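Local coordinates for glutamyl endopeptidase (Staphylococcus epidermidis, PDB 6PYM), which probably cleaves peptide bonds after glutamic acid, and also after aspartic acid, as a secreted serine endopeptidase of the chymotrypsin-like S1B family, at residues L47-V52 / G167-P172. The protein carries 1 engineered substitution. Numbering follows the deposited sequence.
Engineered in segment 167-172: A169 (natural residue Ser).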
ATOM      1  N   LEU A  47       5.361  -2.053   2.166  1.00  7.49           N
ATOM      2  CA  LEU A  47       4.336  -2.205   3.190  1.00  7.85           C
ATOM      3  C   LEU A  47       3.061  -2.736   2.553  1.00  7.25           C
ATOM      4  O   LEU A  47       2.703  -2.364   1.428  1.00  7.45           O
ATOM      5  CB  LEU A  47       4.012  -0.879   3.875  1.00  8.53           C
ATOM      6  CG  LEU A  47       5.224  -0.164   4.474  1.00  8.62           C
ATOM      7  CD1 LEU A  47       4.793   1.128   5.151  1.00  9.90           C
ATOM      8  CD2 LEU A  47       6.011  -1.068   5.414  1.00 10.19           C
ATOM      9  N   THR A  48       2.371  -3.595   3.296  1.00  7.38           N
ATOM     10  CA  THR A  48       1.059  -4.108   2.938  1.00  7.85           C
ATOM     11  C   THR A  48       0.375  -4.553   4.235  1.00  7.20           C
ATOM     12  O   THR A  48       0.798  -4.169   5.332  1.00  8.12           O
ATOM     13  CB  THR A  48       1.192  -5.197   1.858  1.00  7.63           C
ATOM     14  OG1 THR A  48      -0.106  -5.607   1.425  1.00  7.93           O
ATOM     15  CG2 THR A  48       1.953  -6.403   2.387  1.00 10.06           C
ATOM     16  N   ASN A  49      -0.691  -5.346   4.111  1.00  7.41           N
ATOM     17  CA  ASN A  49      -1.410  -5.831   5.283  1.00  7.11           C
ATOM     18  C   ASN A  49      -0.912  -7.207   5.719  1.00  7.26           C
ATOM     19  O   ASN A  49      -0.468  -8.018   4.902  1.00  8.48           O
ATOM     20  CB  ASN A  49      -2.907  -5.996   5.008  1.00  7.85           C
ATOM     21  CG  ASN A  49      -3.623  -4.712   4.639  1.00  7.29           C
ATOM     22  OD1 ASN A  49      -4.626  -4.769   3.932  1.00  8.55           O
ATOM     23  ND2 ASN A  49      -3.158  -3.569   5.139  1.00  8.15           N
ATOM     24  N   LYS A  50      -1.066  -7.489   7.019  1.00  8.19           N
ATOM     25  CA  LYS A  50      -0.915  -8.861   7.504  1.00  8.47           C
ATOM     26  C   LYS A  50      -1.836  -9.812   6.764  1.00  8.06           C
ATOM     27  O   LYS A  50      -1.424 -10.911   6.376  1.00  9.28           O
ATOM     28  CB  LYS A  50      -1.206  -8.948   9.004  1.00  8.94           C
ATOM     29  CG  LYS A  50      -0.164  -8.273   9.867  1.00  9.21           C
ATOM     30  CD  LYS A  50      -0.567  -8.290  11.325  1.00  9.90           C
ATOM     31  CE  LYS A  50       0.519  -7.686  12.191  1.00  9.09           C
ATOM     32  NZ  LYS A  50       0.094  -7.511  13.603  1.00 11.46           N
ATOM     33  N   HIS A  51      -3.095  -9.425   6.573  1.00  8.37           N
ATOM     34  CA  HIS A  51      -4.027 -10.386   5.997  1.00  9.84           C
ATOM     35  C   HIS A  51      -3.708 -10.681   4.538  1.00  9.21           C
ATOM     36  O   HIS A  51      -4.114 -11.728   4.021  1.00 11.75           O
ATOM     37  CB  HIS A  51      -5.493  -9.992   6.235  1.00  9.25           C
ATOM     38  CG  HIS A  51      -6.051  -9.003   5.256  1.00  8.66           C
ATOM     39  ND1 HIS A  51      -6.123  -7.651   5.516  1.00  9.28           N
ATOM     40  CD2 HIS A  51      -6.634  -9.186   4.045  1.00 10.17           C
ATOM     41  CE1 HIS A  51      -6.705  -7.042   4.498  1.00  8.90           C
ATOM     42  NE2 HIS A  51      -7.021  -7.949   3.590  1.00 10.41           N
ATOM     43  N   VAL A  52      -2.978  -9.788   3.869  1.00  9.36           N
ATOM     44  CA  VAL A  52      -2.495 -10.067   2.520  1.00 10.19           C
ATOM     45  C   VAL A  52      -1.353 -11.076   2.560  1.00 10.10           C
ATOM     46  O   VAL A  52      -1.419 -12.132   1.917  1.00 11.84           O
ATOM     47  CB  VAL A  52      -2.089  -8.765   1.808  1.00  8.83           C
ATOM     48  CG1 VAL A  52      -1.364  -9.065   0.494  1.00 12.01           C
ATOM     49  CG2 VAL A  52      -3.311  -7.904   1.533  1.00 10.62           C
ATOM     50  N   GLY A 167      -9.117  -6.106  -2.886  1.00  9.36           N
ATOM     51  CA  GLY A 167      -7.948  -5.896  -3.718  1.00  9.55           C
ATOM     52  C   GLY A 167      -7.179  -4.651  -3.323  1.00  7.35           C
ATOM     53  O   GLY A 167      -5.948  -4.613  -3.455  1.00  8.08           O
ATOM     54  N   ASN A 168      -7.884  -3.652  -2.794  1.00  7.38           N
ATOM     55  CA  ASN A 168      -7.240  -2.456  -2.271  1.00  7.28           C
ATOM     56  C   ASN A 168      -6.429  -2.723  -1.010  1.00  7.40           C
ATOM     57  O   ASN A 168      -5.611  -1.872  -0.663  1.00  7.74           O
ATOM     58  CB  ASN A 168      -8.273  -1.369  -1.950  1.00  7.64           C
ATOM     59  CG  ASN A 168      -8.516  -0.394  -3.098  1.00  7.10           C
ATOM     60  OD1 ASN A 168      -9.650  -0.253  -3.560  1.00  8.42           O
ATOM     61  ND2 ASN A 168      -7.474   0.321  -3.526  1.00  8.21           N
ATOM     62  N   ALA A 169      -6.658  -3.828  -0.290  1.00  7.44           N
ATOM     63  CA  ALA A 169      -5.894  -4.152   0.917  1.00  7.35           C
ATOM     64  C   ALA A 169      -4.412  -3.881   0.716  1.00  7.37           C
ATOM     65  O   ALA A 169      -3.797  -4.410  -0.215  1.00  8.39           O
ATOM     66  CB  ALA A 169      -6.096  -5.630   1.258  1.00  9.12           C
ATOM     67  N   GLY A 170      -3.834  -3.054   1.592  1.00  7.26           N
ATOM     68  CA  GLY A 170      -2.431  -2.699   1.520  1.00  8.02           C
ATOM     69  C   GLY A 170      -2.136  -1.407   0.788  1.00  6.90           C
ATOM     70  O   GLY A 170      -0.972  -0.986   0.750  1.00  8.10           O
ATOM     71  N   SER A 171      -3.150  -0.758   0.227  1.00  7.05           N
ATOM     72  CA  SER A 171      -2.916   0.429  -0.584  1.00  7.32           C
ATOM     73  C   SER A 171      -2.401   1.573   0.278  1.00  6.97           C
ATOM     74  O   SER A 171      -2.918   1.809   1.377  1.00  7.45           O
ATOM     75  CB  SER A 171      -4.215   0.918  -1.218  1.00  7.41           C
ATOM     76  OG  SER A 171      -4.721   0.060  -2.220  1.00  7.90           O
ATOM     77  N   PRO A 172      -1.448   2.354  -0.221  1.00  6.82           N
ATOM     78  CA  PRO A 172      -1.047   3.554   0.511  1.00  7.15           C
ATOM     79  C   PRO A 172      -2.161   4.591   0.545  1.00  7.23           C
ATOM     80  O   PRO A 172      -2.899   4.788  -0.428  1.00  7.92           O
ATOM     81  CB  PRO A 172       0.156   4.070  -0.282  1.00  7.32           C
ATOM     82  CG  PRO A 172      -0.036   3.516  -1.652  1.00  7.00           C
ATOM     83  CD  PRO A 172      -0.656   2.165  -1.451  1.00  7.17           C
TER
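The methyl group of A169 points toward segment 47-52 and touches N49, H51 and V52. A169 is engineered; the natural residue is Ser, predicted to belong to the charge relay system with H51 and D93. CB of A169 lies 3.4 Å from NE2 of H51, oblique to the imidazole ring. H51 has CG between the backbone N and the carbonyl carbon (chi1 83°), which brings NE2 to A169. The other ring nitrogen, ND1, is hydrogen-bonded to OD2 of D93. CG2 of V52 lies above one ring face, near its rim, and touches A169 CB at 3.6 Å.

N49 comes in beside this methyl. Its OD1 is 3.2 Å from A169 CB and 3.0 Å from G170 N, but the angle at that N-H is too poor for a hydrogen bond. The amide is held instead through ND2, which donates to the backbone O of H184.

T48 and G170 are the nearest backbone pair of the two segments, CA to CA 4.0 Å. OG1 of T48 stands anti to the backbone N (chi1 -175°) and lies 3.7 Å from G170 CA, while bonding to S37 O. G170 has no side chain, and its CA packs directly against this oxygen.

N168 to S171 form a type II turn. OG of S171 donates to N168 O at 2.6 Å, in the carbonyl plane, and receives ND2 of N168 in an almost straight bond (174°). The turn thus places A169 at the junction of the two beta-barrel halves of this trypsin-like fold. A169 offers NE2 of H51 a methyl and no hydroxyl. The oxygen expected to act as nucleophile in the natural Ser is therefore missing, while the H51-D93 bond persists.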